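Local atomic coordinates of esterase (Sinorhizobium meliloti 1021, PDB entry 4TX1), a protein that probably hydrolyses ester bonds as an SGNH-family esterase, removing acetyl groups from carbohydrates and, as its relatives do, perhaps cleaving aryl esters. Residues S22-Y27 with D39-V44. Sequence-based numbering, arbitrary orientation.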
loop_
_atom_site.group_PDB
_atom_site.type_symbol
_atom_site.label_atom_id
_atom_site.label_comp_id
_atom_site.label_asym_id
_atom_site.label_seq_id
_atom_site.Cartn_x
_atom_site.Cartn_y
_atom_site.Cartn_z
ATOM N N SER A 22 -13.109 4.939 19.485
ATOM C CA SER A 22 -12.736 4.866 20.920
ATOM C C SER A 22 -14.035 4.922 21.759
ATOM O O SER A 22 -14.010 4.388 22.885
ATOM C CB SER A 22 -11.839 5.993 21.336
ATOM O OG SER A 22 -12.551 7.232 21.274
ATOM N N LEU A 23 -15.114 5.426 21.215
ATOM C CA LEU A 23 -16.378 5.367 21.939
ATOM C C LEU A 23 -16.886 3.943 22.097
ATOM O O LEU A 23 -17.572 3.685 23.022
ATOM C CB LEU A 23 -17.454 6.191 21.253
ATOM C CG LEU A 23 -17.418 7.656 21.522
ATOM C CD1 LEU A 23 -16.091 8.280 21.460
ATOM C CD2 LEU A 23 -18.391 8.425 20.686
ATOM N N THR A 24 -16.573 3.053 21.155
ATOM C CA THR A 24 -16.922 1.675 21.189
ATOM C C THR A 24 -15.881 0.841 21.902
ATOM O O THR A 24 -16.244 -0.094 22.609
ATOM C CB THR A 24 -17.156 1.180 19.740
ATOM O OG1 THR A 24 -18.214 1.954 19.179
ATOM C CG2 THR A 24 -17.512 -0.265 19.626
ATOM N N TRP A 25 -14.581 1.203 21.726
ATOM C CA TRP A 25 -13.502 0.613 22.534
ATOM C C TRP A 25 -13.833 0.800 24.026
ATOM O O TRP A 25 -13.642 -0.100 24.816
ATOM C CB TRP A 25 -12.176 1.278 22.211
ATOM C CG TRP A 25 -10.967 0.697 22.870
ATOM C CD1 TRP A 25 -10.395 -0.463 22.548
ATOM C CD2 TRP A 25 -10.183 1.262 23.907
ATOM N NE1 TRP A 25 -9.278 -0.681 23.298
ATOM C CE2 TRP A 25 -9.128 0.367 24.163
ATOM C CE3 TRP A 25 -10.255 2.448 24.641
ATOM C CZ2 TRP A 25 -8.151 0.605 25.109
ATOM C CZ3 TRP A 25 -9.240 2.715 25.593
ATOM C CH2 TRP A 25 -8.221 1.787 25.814
ATOM N N GLY A 26 -14.282 2.000 24.363
ATOM C CA GLY A 26 -14.609 2.342 25.780
ATOM C C GLY A 26 -13.503 3.198 26.425
ATOM O O GLY A 26 -12.921 2.858 27.424
ATOM N N TYR A 27 -13.256 4.366 25.861
ATOM C CA TYR A 27 -12.252 5.289 26.377
ATOM C C TYR A 27 -12.679 6.090 27.606
ATOM O O TYR A 27 -13.609 6.820 27.570
ATOM C CB TYR A 27 -11.719 6.235 25.280
ATOM C CG TYR A 27 -10.445 6.924 25.671
ATOM C CD1 TYR A 27 -9.231 6.400 25.332
ATOM C CD2 TYR A 27 -10.446 8.105 26.375
ATOM C CE1 TYR A 27 -8.062 6.987 25.733
ATOM C CE2 TYR A 27 -9.272 8.705 26.759
ATOM C CZ TYR A 27 -8.085 8.134 26.441
ATOM O OH TYR A 27 -6.901 8.684 26.788
ATOM N N ASP A 39 -19.265 -2.087 31.138
ATOM C CA ASP A 39 -19.717 -0.742 30.844
ATOM C C ASP A 39 -19.627 -0.303 29.355
ATOM O O ASP A 39 -20.108 0.765 28.990
ATOM C CB ASP A 39 -19.000 0.285 31.712
ATOM C CG ASP A 39 -19.232 0.020 33.252
ATOM O OD1 ASP A 39 -20.315 -0.562 33.539
ATOM O OD2 ASP A 39 -18.337 0.385 34.036
ATOM N N ARG A 40 -18.985 -1.137 28.532
ATOM C CA ARG A 40 -18.873 -0.825 27.102
ATOM C C ARG A 40 -20.243 -1.066 26.436
ATOM O O ARG A 40 -20.926 -2.025 26.757
ATOM C CB ARG A 40 -17.775 -1.671 26.493
ATOM C CG ARG A 40 -16.464 -1.452 27.194
ATOM C CD ARG A 40 -15.362 -2.437 26.727
ATOM N NE ARG A 40 -14.294 -2.481 27.685
ATOM C CZ ARG A 40 -13.383 -3.436 27.774
ATOM N NH1 ARG A 40 -13.448 -4.430 26.883
ATOM N NH2 ARG A 40 -12.512 -3.447 28.741
ATOM N N TRP A 41 -20.612 -0.269 25.444
ATOM C CA TRP A 41 -21.942 -0.367 24.898
ATOM C C TRP A 41 -22.287 -1.650 24.237
ATOM O O TRP A 41 -23.355 -2.193 24.419
ATOM C CB TRP A 41 -22.307 0.861 24.089
ATOM C CG TRP A 41 -21.698 0.987 22.681
ATOM C CD1 TRP A 41 -20.691 1.824 22.317
ATOM C CD2 TRP A 41 -22.155 0.340 21.494
ATOM N NE1 TRP A 41 -20.455 1.708 20.936
ATOM C CE2 TRP A 41 -21.319 0.790 20.423
ATOM C CE3 TRP A 41 -23.116 -0.643 21.223
ATOM C CZ2 TRP A 41 -21.470 0.314 19.101
ATOM C CZ3 TRP A 41 -23.274 -1.091 19.905
ATOM C CH2 TRP A 41 -22.467 -0.612 18.874
ATOM N N PRO A 42 -21.312 -2.308 23.535
ATOM C CA PRO A 42 -21.667 -3.600 23.002
ATOM C C PRO A 42 -21.959 -4.689 24.071
ATOM O O PRO A 42 -22.774 -5.583 23.857
ATOM C CB PRO A 42 -20.411 -4.030 22.225
ATOM C CG PRO A 42 -19.856 -2.718 21.814
ATOM C CD PRO A 42 -19.989 -1.848 23.081
ATOM N N SER A 43 -21.277 -4.606 25.207
ATOM C CA SER A 43 -21.489 -5.496 26.357
ATOM C C SER A 43 -22.878 -5.295 26.966
ATOM O O SER A 43 -23.561 -6.317 27.257
ATOM C CB SER A 43 -20.479 -5.211 27.461
ATOM O OG SER A 43 -19.147 -5.501 26.958
ATOM N N VAL A 44 -23.238 -4.036 27.144
ATOM C CA VAL A 44 -24.607 -3.692 27.643
ATOM C C VAL A 44 -25.694 -4.217 26.708
ATOM O O VAL A 44 -26.680 -4.878 27.149
ATOM C CB VAL A 44 -24.766 -2.211 27.893
ATOM C CG1 VAL A 44 -26.267 -1.920 28.119
ATOM C CG2 VAL A 44 -23.757 -1.750 28.974
HETATM O O HOH W 1 -18.065 1.089 24.508
#
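T24 presents its hydroxyl to the indole N-H of W41, and this pair carries the contact between helix 22-25 and the start of helix 41-49. The bond from W41 NE1 to T24 OG1 is 2.9 Å long but bent, 142° at the hydrogen. The oxygen sits 20° out of the indole plane. In T24, OG1 is anti to the carbonyl carbon and beside the backbone N (chi1 -60°), which puts the CG2 methyl anti to that N, 4.0 Å from P42 CG. Threonine thus meets a polar edge and an apolar proline ring at once. The W41 indole also touches V96 and M98 of the central parallel sheet. One water accepts from the backbone N-H of W41 and donates to L23 O and to T24 O, the water oxygen lying 2.9 Å from T24 O. R40, at the N-cap position, runs its extended chain past the turn at G26, with CD 3.5 Å from W25 O; its NE bonds to H35 O. Glycine suits the positive phi and the nearness of R40 CG. These polar links tie the two helices together, satisfying buried N-H and carbonyl groups; helix 22-25 begins with S22, which fits the nucleophile of a Ser-His-Asp triad with H202 and D199.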